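Local coordinates for uncharacterized protein (Deinococcus radiodurans, PDB 2A1V), which is of unknown function but has the small alpha/beta fold of the YjbR family, an antiparallel sheet with helices packed against it, at residues T5-Q8 with D12-S15; M46-D51 with L57-K62; F36-L41 with L128-S133; V91-D96 with E102-L107. One frame throughout, in Å; residues are numbered along the deposited sequence.

Contact 1: residues T5-Q8 with D12-S15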
# COMPACT_ATOMS: atom_id res chain seq x y z
N THR A 5 2.91 1.39 -14.62
CA THR A 5 2.25 2.68 -14.71
C THR A 5 3.16 3.72 -14.05
O THR A 5 4.11 3.38 -13.31
CB THR A 5 0.88 2.69 -14.01
OG1 THR A 5 1.04 2.57 -12.59
CG2 THR A 5 -0.07 1.62 -14.58
N PRO A 6 2.84 4.99 -14.29
CA PRO A 6 3.50 6.12 -13.62
C PRO A 6 3.28 6.25 -12.09
O PRO A 6 3.86 7.16 -11.51
CB PRO A 6 2.87 7.33 -14.30
CG PRO A 6 2.20 6.78 -15.55
CD PRO A 6 1.78 5.44 -15.21
N MET A 7 2.43 5.41 -11.48
CA MET A 7 2.04 5.52 -10.06
C MET A 7 1.74 6.96 -9.57
O MET A 7 2.33 7.47 -8.59
CB MET A 7 3.07 4.87 -9.18
CG MET A 7 3.18 3.37 -9.40
SD MET A 7 1.73 2.42 -8.86
CE MET A 7 1.98 2.48 -7.08
N GLN A 8 0.83 7.61 -10.28
CA GLN A 8 0.52 8.99 -10.03
C GLN A 8 -1.00 9.25 -9.93
O GLN A 8 -1.42 10.35 -9.48
CB GLN A 8 1.23 9.88 -11.08
CG GLN A 8 2.72 10.13 -10.72
CD GLN A 8 3.43 11.16 -11.59
OE1 GLN A 8 3.07 12.33 -11.59
NE2 GLN A 8 4.44 10.73 -12.34
N ASP A 12 -3.99 4.21 -11.45
CA ASP A 12 -2.72 3.47 -11.29
C ASP A 12 -2.75 2.52 -10.04
O ASP A 12 -2.31 1.37 -10.09
CB ASP A 12 -1.52 4.46 -11.17
CG ASP A 12 -1.20 5.19 -12.49
OD1 ASP A 12 -1.50 4.65 -13.59
OD2 ASP A 12 -0.57 6.29 -12.44
N LEU A 13 -3.29 3.05 -8.94
CA LEU A 13 -3.36 2.33 -7.69
C LEU A 13 -4.38 1.20 -7.73
O LEU A 13 -4.09 0.11 -7.26
CB LEU A 13 -3.73 3.28 -6.55
CG LEU A 13 -2.80 4.48 -6.28
CD1 LEU A 13 -3.34 5.26 -5.08
CD2 LEU A 13 -1.36 4.06 -6.04
N ARG A 14 -5.56 1.47 -8.29
CA ARG A 14 -6.55 0.45 -8.55
C ARG A 14 -5.96 -0.68 -9.37
O ARG A 14 -6.15 -1.83 -9.07
CB ARG A 14 -7.77 1.02 -9.27
CG ARG A 14 -8.62 1.90 -8.43
CD ARG A 14 -10.07 1.80 -8.70
NE ARG A 14 -10.82 2.54 -7.71
CZ ARG A 14 -11.15 3.79 -7.82
NH1 ARG A 14 -10.81 4.46 -8.90
NH2 ARG A 14 -11.83 4.38 -6.86
N SER A 15 -5.22 -0.32 -10.41
CA SER A 15 -4.67 -1.30 -11.31
C SER A 15 -3.76 -2.29 -10.59
O SER A 15 -3.65 -3.45 -11.02
CB SER A 15 -3.95 -0.63 -12.52
OG SER A 15 -2.63 -0.16 -12.20
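The start of helix 10-17 is tied to the incoming chain 5-8 by one carboxylate, that of Asp12. Its OD2 takes the backbone N-H of Gln8 on the anti lone pair, and the bond from Gln8 N to Asp12 OD2 is 2.9 Å long and almost straight (177°). Met7 N also lies near this oxygen, but its hydrogen is directed at Thr5 OG1, to which it makes a weak bond of 3.4 Å. The other oxygen, OD1, is packed against carbon: Thr5 CB approaches Asp12 OD1 to 3.1 Å, the two side chains running alongside each other and pointing opposite ways. Pro6 CD, 3.7 Å from Asp12 OD2, adds a ring carbon beside the same carboxylate. One turn on, Ser15 has its hydroxyl between backbone N and carbonyl carbon (chi1 79°), which folds Ser15 OG back to donate to Asp12 O at 2.6 Å while Thr5 CG2 lies alongside. On the buried side the doubly bent Met7 chain lies roughly perpendicular to Leu13, with Met7 CE 3.8 Å from Leu13 CD2; Leu104 and Leu108 of helix 101-119 also touch this methionine. The amino end of the helix would probably favour an ionised Asp12. The arrangement is that of a helix N-terminus held to the preceding loop by a first-turn aspartate, with Thr9 OG1 bonded to Asp12 N.

Contact 2: residues M46-D51 with L57-K62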
# COMPACT_ATOMS: atom_id res chain seq x y z
N MET A 46 -6.50 -2.90 6.66
CA MET A 46 -5.99 -1.87 5.76
C MET A 46 -4.50 -2.02 5.42
O MET A 46 -3.68 -2.31 6.28
CB MET A 46 -6.29 -0.45 6.28
CG MET A 46 -5.70 -0.14 7.60
SD MET A 46 -6.40 1.33 8.48
CE MET A 46 -6.14 2.56 7.27
N TYR A 47 -4.18 -1.83 4.14
CA TYR A 47 -2.80 -1.88 3.70
C TYR A 47 -2.38 -0.69 2.84
O TYR A 47 -1.20 -0.56 2.54
CB TYR A 47 -2.52 -3.22 2.97
CG TYR A 47 -3.16 -3.37 1.62
CD1 TYR A 47 -2.54 -2.87 0.47
CD2 TYR A 47 -4.41 -4.01 1.48
CE1 TYR A 47 -3.15 -3.01 -0.78
CE2 TYR A 47 -5.02 -4.13 0.24
CZ TYR A 47 -4.38 -3.65 -0.89
OH TYR A 47 -4.97 -3.78 -2.13
N ALA A 48 -3.33 0.12 2.36
CA ALA A 48 -2.99 1.35 1.64
C ALA A 48 -4.14 2.34 1.75
O ALA A 48 -5.29 1.93 1.85
CB ALA A 48 -2.70 1.07 0.24
N LEU A 49 -3.84 3.64 1.77
CA LEU A 49 -4.88 4.66 1.82
C LEU A 49 -4.44 5.88 1.00
O LEU A 49 -3.23 6.24 0.98
CB LEU A 49 -5.14 5.16 3.24
CG LEU A 49 -5.31 4.34 4.50
CD1 LEU A 49 -4.01 3.58 4.88
CD2 LEU A 49 -5.74 5.37 5.58
N THR A 50 -5.40 6.57 0.40
CA THR A 50 -5.09 7.87 -0.23
C THR A 50 -6.33 8.75 -0.25
O THR A 50 -7.43 8.24 -0.36
CB THR A 50 -4.52 7.70 -1.69
OG1 THR A 50 -3.92 8.95 -2.17
CG2 THR A 50 -5.62 7.22 -2.62
N ASP A 51 -6.13 10.07 -0.17
CA ASP A 51 -7.21 11.04 -0.21
C ASP A 51 -7.32 11.49 -1.66
O ASP A 51 -6.43 12.19 -2.21
CB ASP A 51 -6.95 12.18 0.76
CG ASP A 51 -8.01 13.26 0.72
OD1 ASP A 51 -8.98 13.21 -0.11
OD2 ASP A 51 -7.85 14.20 1.52
N LEU A 57 -1.59 13.12 -5.36
CA LEU A 57 -2.03 12.18 -4.38
C LEU A 57 -0.93 11.96 -3.33
O LEU A 57 0.28 12.13 -3.58
CB LEU A 57 -2.41 10.86 -5.05
CG LEU A 57 -3.63 10.80 -5.97
CD1 LEU A 57 -3.73 9.35 -6.60
CD2 LEU A 57 -4.96 11.10 -5.26
N ARG A 58 -1.38 11.59 -2.13
CA ARG A 58 -0.49 11.08 -1.11
C ARG A 58 -0.92 9.67 -0.72
O ARG A 58 -2.07 9.42 -0.35
CB ARG A 58 -0.46 12.00 0.13
CG ARG A 58 -0.39 13.44 -0.29
CD ARG A 58 0.54 14.26 0.54
NE ARG A 58 0.96 15.42 -0.26
CZ ARG A 58 1.95 16.23 0.07
NH1 ARG A 58 2.63 16.02 1.21
NH2 ARG A 58 2.23 17.27 -0.71
N LEU A 59 0.06 8.77 -0.83
CA LEU A 59 -0.16 7.39 -0.65
C LEU A 59 0.47 6.93 0.68
O LEU A 59 1.70 6.99 0.87
CB LEU A 59 0.43 6.63 -1.85
CG LEU A 59 0.25 5.12 -1.75
CD1 LEU A 59 -1.22 4.78 -1.70
CD2 LEU A 59 0.98 4.37 -2.88
N SER A 60 -0.39 6.46 1.56
CA SER A 60 0.03 5.88 2.83
C SER A 60 0.05 4.35 2.73
O SER A 60 -0.89 3.75 2.27
CB SER A 60 -0.89 6.34 3.98
OG SER A 60 -0.71 7.73 4.28
N LEU A 61 1.13 3.77 3.24
CA LEU A 61 1.35 2.35 3.15
C LEU A 61 2.23 1.87 4.31
O LEU A 61 2.87 2.66 4.99
CB LEU A 61 1.96 1.98 1.78
CG LEU A 61 3.25 2.64 1.28
CD1 LEU A 61 4.48 2.04 1.90
CD2 LEU A 61 3.36 2.55 -0.24
N LYS A 62 2.23 0.55 4.53
CA LYS A 62 2.95 -0.08 5.64
C LYS A 62 4.28 -0.57 5.17
O LYS A 62 4.40 -1.10 4.04
CB LYS A 62 2.20 -1.28 6.25
CG LYS A 62 0.78 -0.97 6.69
CD LYS A 62 0.30 -1.83 7.88
CE LYS A 62 0.98 -1.57 9.20
NZ LYS A 62 0.26 -2.28 10.31
O HOH W 1 -4.08 12.11 -1.18
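The flat groups here are backbone carbonyls: that of Ser60 is met in its plane by the peptide N-H of Leu49, that of Arg58 over its face by the hydroxyl of Thr50. Leu49 N donates to Ser60 O at 3.0 Å, and Ser60 N returns a 2.9 Å bond to Leu49 O, making an antiparallel hydrogen-bonded pair. Ala48 CA lends Ser60 O a further CH contact of 3.3 Å. At the Arg58 carbonyl, Thr50 OG1 donates to Arg58 O at 2.6 Å from 61° out of the plane. Thr50 can do this because its hydroxyl stands opposite the backbone N (chi1 -166°), leaning across to the partner strand. A water extends the link, accepting from Arg58 N at 2.9 Å and lying within bonding distance of Asp51 O and, more weakly, of Thr50 OG1. A valine in place of Thr50 would probably leave Arg58 O without its hydroxyl donor and the water less firmly placed. Nearby, Leu57 CD2 packs 3.6 Å from Asp51 O, and Leu59 CD1 rests against Leu49 O at 3.7 Å. The Tyr47 ring leads away to an edge-to-face stack with Tyr112, its hydroxyl bonded to Ser23 OG. Tyr47 and Ala48 form a classic beta bulge opposite Phe36 of strand 33-38; Thr50 and Leu59 touch Leu13 of helix 10-17, while on the other face Ser60 OG bonds to Thr92 OG1 of strand 90-94.

Contact 3: residues F36-L41 with L128-S133; sequences FKVGYL and LGLPDS
Leu128 reaches into the corner made by Gly39 and Tyr40, and each of its outer carbons has a part. CB stands 4.2 Å from Tyr40 CZ, near the phenol end of the ring. CG lies opposite the backbone N (chi1 -163°), and this first torsion swings the isobutyl end toward Gly39 and Tyr40. CD1 then sits over one face of the Tyr40 ring, 3.9 Å from the centroid and 25° off the normal, in a CH-pi contact shifted toward the rim; Tyr40 CD2 is the ring atom nearest to Leu128 CD1, at 3.6 Å. Leu128 CD2 meets the Gly39 backbone, 3.8 Å from Gly39 CA, and also lies 3.9 Å from Tyr40 CE1. Tyr40 OH is bonded to Glu127 OE1, which helps to hold the far end of the ring. A serine at Tyr40 would probably leave the Leu128 methyls without their aromatic cover and Glu127 without its phenol partner. Deeper in, Val38 CG2 touches Leu130 CD2 at 4.0 Å, and both side chains also pack on Tyr112 of helix 101-119. Gly129, with positive phi, is the C-prime residue of a Schellman motif: the arrangement is that of a helix C-terminus whose last turn and following hydrophobic residue dock on a strand corner.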
# COMPACT_ATOMS: atom_id res chain seq x y z
N PHE A 36 -7.79 0.64 0.97
CA PHE A 36 -7.65 -0.73 0.47
C PHE A 36 -7.40 -1.63 1.65
O PHE A 36 -6.48 -1.41 2.46
CB PHE A 36 -6.52 -0.85 -0.55
CG PHE A 36 -6.66 0.05 -1.72
CD1 PHE A 36 -6.14 1.34 -1.68
CD2 PHE A 36 -7.29 -0.39 -2.88
CE1 PHE A 36 -6.26 2.21 -2.77
CE2 PHE A 36 -7.39 0.43 -3.99
CZ PHE A 36 -6.89 1.74 -3.95
N LYS A 37 -8.24 -2.66 1.76
CA LYS A 37 -8.19 -3.61 2.85
C LYS A 37 -8.09 -5.01 2.25
O LYS A 37 -8.53 -5.24 1.11
CB LYS A 37 -9.42 -3.46 3.76
CG LYS A 37 -9.47 -2.15 4.56
CD LYS A 37 -10.75 -2.00 5.41
CE LYS A 37 -10.66 -0.91 6.49
NZ LYS A 37 -11.92 -0.66 7.31
N VAL A 38 -7.47 -5.92 2.99
CA VAL A 38 -7.36 -7.31 2.59
C VAL A 38 -7.96 -8.21 3.67
O VAL A 38 -7.80 -7.98 4.89
CB VAL A 38 -5.87 -7.69 2.30
CG1 VAL A 38 -4.97 -7.41 3.49
CG2 VAL A 38 -5.71 -9.14 1.92
N GLY A 39 -8.68 -9.23 3.21
CA GLY A 39 -9.13 -10.31 4.08
C GLY A 39 -10.54 -10.76 3.85
O GLY A 39 -11.04 -10.66 2.76
N TYR A 40 -11.16 -11.33 4.87
CA TYR A 40 -12.56 -11.78 4.76
C TYR A 40 -13.44 -10.54 4.77
O TYR A 40 -13.07 -9.44 5.23
CB TYR A 40 -12.98 -12.74 5.92
CG TYR A 40 -12.04 -13.93 6.22
CD1 TYR A 40 -10.85 -13.75 6.98
CD2 TYR A 40 -12.35 -15.23 5.77
CE1 TYR A 40 -10.00 -14.84 7.31
CE2 TYR A 40 -11.52 -16.32 6.07
CZ TYR A 40 -10.32 -16.14 6.84
OH TYR A 40 -9.47 -17.22 7.13
N LEU A 41 -14.64 -10.70 4.27
CA LEU A 41 -15.63 -9.67 4.38
C LEU A 41 -15.91 -9.36 5.85
O LEU A 41 -16.15 -8.21 6.17
CB LEU A 41 -16.89 -10.01 3.54
CG LEU A 41 -16.80 -9.67 2.05
CD1 LEU A 41 -18.20 -9.86 1.38
CD2 LEU A 41 -16.30 -8.22 1.79
N LEU A 128 -8.19 -18.73 3.21
CA LEU A 128 -8.63 -17.67 2.35
C LEU A 128 -7.83 -17.75 1.04
O LEU A 128 -8.34 -17.43 -0.04
CB LEU A 128 -8.40 -16.38 3.13
CG LEU A 128 -9.04 -15.07 2.77
CD1 LEU A 128 -10.52 -15.16 2.70
CD2 LEU A 128 -8.56 -14.05 3.77
N GLY A 129 -6.59 -18.23 1.14
CA GLY A 129 -5.70 -18.25 0.00
C GLY A 129 -4.90 -16.97 -0.18
O GLY A 129 -4.77 -16.47 -1.31
N LEU A 130 -4.32 -16.43 0.88
CA LEU A 130 -3.41 -15.29 0.74
C LEU A 130 -2.02 -15.79 0.42
O LEU A 130 -1.53 -16.64 1.13
CB LEU A 130 -3.37 -14.49 2.05
CG LEU A 130 -4.72 -13.97 2.52
CD1 LEU A 130 -4.58 -13.23 3.84
CD2 LEU A 130 -5.39 -13.10 1.45
N PRO A 131 -1.36 -15.24 -0.64
CA PRO A 131 -0.09 -15.83 -1.06
C PRO A 131 1.14 -15.40 -0.24
O PRO A 131 1.14 -14.31 0.35
CB PRO A 131 0.02 -15.39 -2.49
CG PRO A 131 -0.54 -14.00 -2.45
CD PRO A 131 -1.73 -14.12 -1.52
N ASP A 132 2.14 -16.28 -0.16
CA ASP A 132 3.44 -15.99 0.49
C ASP A 132 4.19 -14.86 -0.23
O ASP A 132 4.74 -13.98 0.42
CB ASP A 132 4.34 -17.25 0.54
CG ASP A 132 5.68 -17.01 1.30
OD1 ASP A 132 5.70 -16.54 2.47
OD2 ASP A 132 6.73 -17.34 0.72
N SER A 133 4.19 -14.89 -1.56
CA SER A 133 4.82 -13.82 -2.39
C SER A 133 3.91 -13.48 -3.55
O SER A 133 2.94 -14.22 -3.82
CB SER A 133 6.20 -14.25 -2.94
OG SER A 133 6.09 -15.43 -3.77

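Contact 4: residues V91-D96 with E102-L107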
# COMPACT_ATOMS: atom_id res chain seq x y z
N VAL A 91 4.25 4.95 6.34
CA VAL A 91 4.80 6.17 5.72
C VAL A 91 3.77 6.69 4.72
O VAL A 91 2.89 5.95 4.30
CB VAL A 91 6.13 5.91 4.98
CG1 VAL A 91 7.30 5.56 6.00
CG2 VAL A 91 5.98 4.82 3.84
N THR A 92 3.92 7.95 4.34
CA THR A 92 3.04 8.60 3.35
C THR A 92 3.98 9.14 2.24
O THR A 92 4.95 9.84 2.51
CB THR A 92 2.12 9.74 4.05
OG1 THR A 92 1.21 9.11 4.95
CG2 THR A 92 1.34 10.57 3.04
N VAL A 93 3.72 8.70 1.02
CA VAL A 93 4.50 9.02 -0.17
C VAL A 93 3.70 9.93 -1.09
O VAL A 93 2.54 9.60 -1.47
CB VAL A 93 4.85 7.77 -1.00
CG1 VAL A 93 5.82 8.12 -2.07
CG2 VAL A 93 5.44 6.73 -0.11
N THR A 94 4.33 11.06 -1.46
CA THR A 94 3.71 11.96 -2.43
C THR A 94 3.85 11.38 -3.84
O THR A 94 4.97 11.10 -4.29
CB THR A 94 4.36 13.37 -2.34
OG1 THR A 94 4.44 13.74 -0.96
CG2 THR A 94 3.55 14.43 -3.10
N LEU A 95 2.74 11.17 -4.53
CA LEU A 95 2.78 10.62 -5.89
C LEU A 95 2.90 11.71 -6.97
O LEU A 95 1.98 11.98 -7.78
CB LEU A 95 1.56 9.75 -6.13
CG LEU A 95 1.30 8.61 -5.14
CD1 LEU A 95 0.09 7.85 -5.66
CD2 LEU A 95 2.50 7.69 -4.95
N ASP A 96 4.06 12.35 -6.98
CA ASP A 96 4.36 13.44 -7.91
C ASP A 96 5.47 13.09 -8.87
O ASP A 96 5.96 13.98 -9.55
CB ASP A 96 4.72 14.71 -7.15
CG ASP A 96 5.88 14.54 -6.22
OD1 ASP A 96 6.48 13.43 -6.15
OD2 ASP A 96 6.20 15.53 -5.53
N GLU A 102 8.55 2.15 -10.11
CA GLU A 102 8.79 0.74 -9.86
C GLU A 102 8.96 0.51 -8.35
O GLU A 102 8.35 -0.41 -7.82
CB GLU A 102 9.98 0.24 -10.69
CG GLU A 102 10.49 -1.16 -10.39
CD GLU A 102 11.66 -1.46 -11.28
OE1 GLU A 102 11.41 -1.76 -12.46
OE2 GLU A 102 12.81 -1.33 -10.82
N LEU A 103 9.73 1.37 -7.67
CA LEU A 103 9.83 1.31 -6.23
C LEU A 103 8.45 1.46 -5.55
O LEU A 103 8.10 0.66 -4.67
CB LEU A 103 10.79 2.37 -5.71
CG LEU A 103 10.87 2.50 -4.19
CD1 LEU A 103 11.29 1.18 -3.52
CD2 LEU A 103 11.89 3.63 -3.81
N LEU A 104 7.68 2.45 -5.98
CA LEU A 104 6.32 2.70 -5.45
C LEU A 104 5.41 1.49 -5.58
O LEU A 104 4.69 1.18 -4.66
CB LEU A 104 5.68 3.89 -6.16
CG LEU A 104 6.31 5.28 -5.90
CD1 LEU A 104 5.69 6.32 -6.80
CD2 LEU A 104 6.17 5.72 -4.48
N GLY A 105 5.44 0.84 -6.74
CA GLY A 105 4.66 -0.38 -7.04
C GLY A 105 4.98 -1.52 -6.07
O GLY A 105 4.07 -2.14 -5.46
N GLU A 106 6.28 -1.77 -5.93
CA GLU A 106 6.81 -2.73 -4.98
C GLU A 106 6.49 -2.40 -3.52
O GLU A 106 6.31 -3.33 -2.69
CB GLU A 106 8.31 -2.76 -5.16
CG GLU A 106 9.05 -3.80 -4.33
CD GLU A 106 9.98 -3.23 -3.25
OE1 GLU A 106 10.90 -2.43 -3.59
OE2 GLU A 106 9.80 -3.66 -2.06
N LEU A 107 6.47 -1.10 -3.16
CA LEU A 107 6.14 -0.74 -1.78
C LEU A 107 4.68 -1.03 -1.54
O LEU A 107 4.33 -1.52 -0.46
CB LEU A 107 6.44 0.70 -1.44
CG LEU A 107 7.93 1.02 -1.42
CD1 LEU A 107 8.08 2.58 -1.28
CD2 LEU A 107 8.61 0.25 -0.36
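Two side-chain settings bring Val93 and Leu104 together. In Val93, CG1 lies opposite the backbone N (chi1 -171°), which presents this methyl to helix 101-119. Leu104 has CG beside its own backbone N and opposite the carbonyl carbon (chi1 -67°), with an extended second torsion (173°) that sends the chain out from the helix to end in a fork. The two branches of the fork have different nearest partners. Leu104 CD2 presses on Val93 CG1 at 3.4 Å, closer than carbon pairs usually come, so the strand and the helix are in tight contact at this point. Leu104 CD1 meets Leu95 CD2 at 3.9 Å, and the same Leu95 methyl is also 4.2 Å from Leu104 CD2, so that it borders both branches. The leucine side chain thus lies between Val93 and Leu95, two residues apart, crossing each at a slant. This is the packing of an alpha/beta layer: strand 90-94 sits within the antiparallel sheet, and the helix that follows it in the chain turns back to cover one face. The chain leaves the strand through an inverse gamma turn centred on Leu95, marked by a weak bond of 3.1 Å from Asp96 N to Thr94 O. Leu95 reaches Leu104 through its outer methyl. Val99 also touches Leu104, while Ile79 of strand 79-81 packs on Val93. Leu107, one turn further along the helix, turns to Leu61 of strand 58-62 and to Leu71 of helix 65-74.

How the contacts relate
Contacts 2, 3 and 4 all reach one antiparallel sheet, in which strands 33-38, 43-51, 58-62 and 90-94 lie side by side. Contact 1 comes first along the chain and closes before the others open; contacts 2 and 4 then follow in turn, both within the span that contact 3 bridges. Contact 1 sits about 10 Å, centre to centre, from contact 4 and about 13 Å from contact 2: Gln8 packs on Leu57 and on Leu95. Contacts 2 and 4 are about 9 Å apart, contacts 3 and 4 about 21 Å and on opposite sides of the chain's centre. Together they tie the N-terminal segment and the region after the last helix to a single compact sheet-and-helix domain.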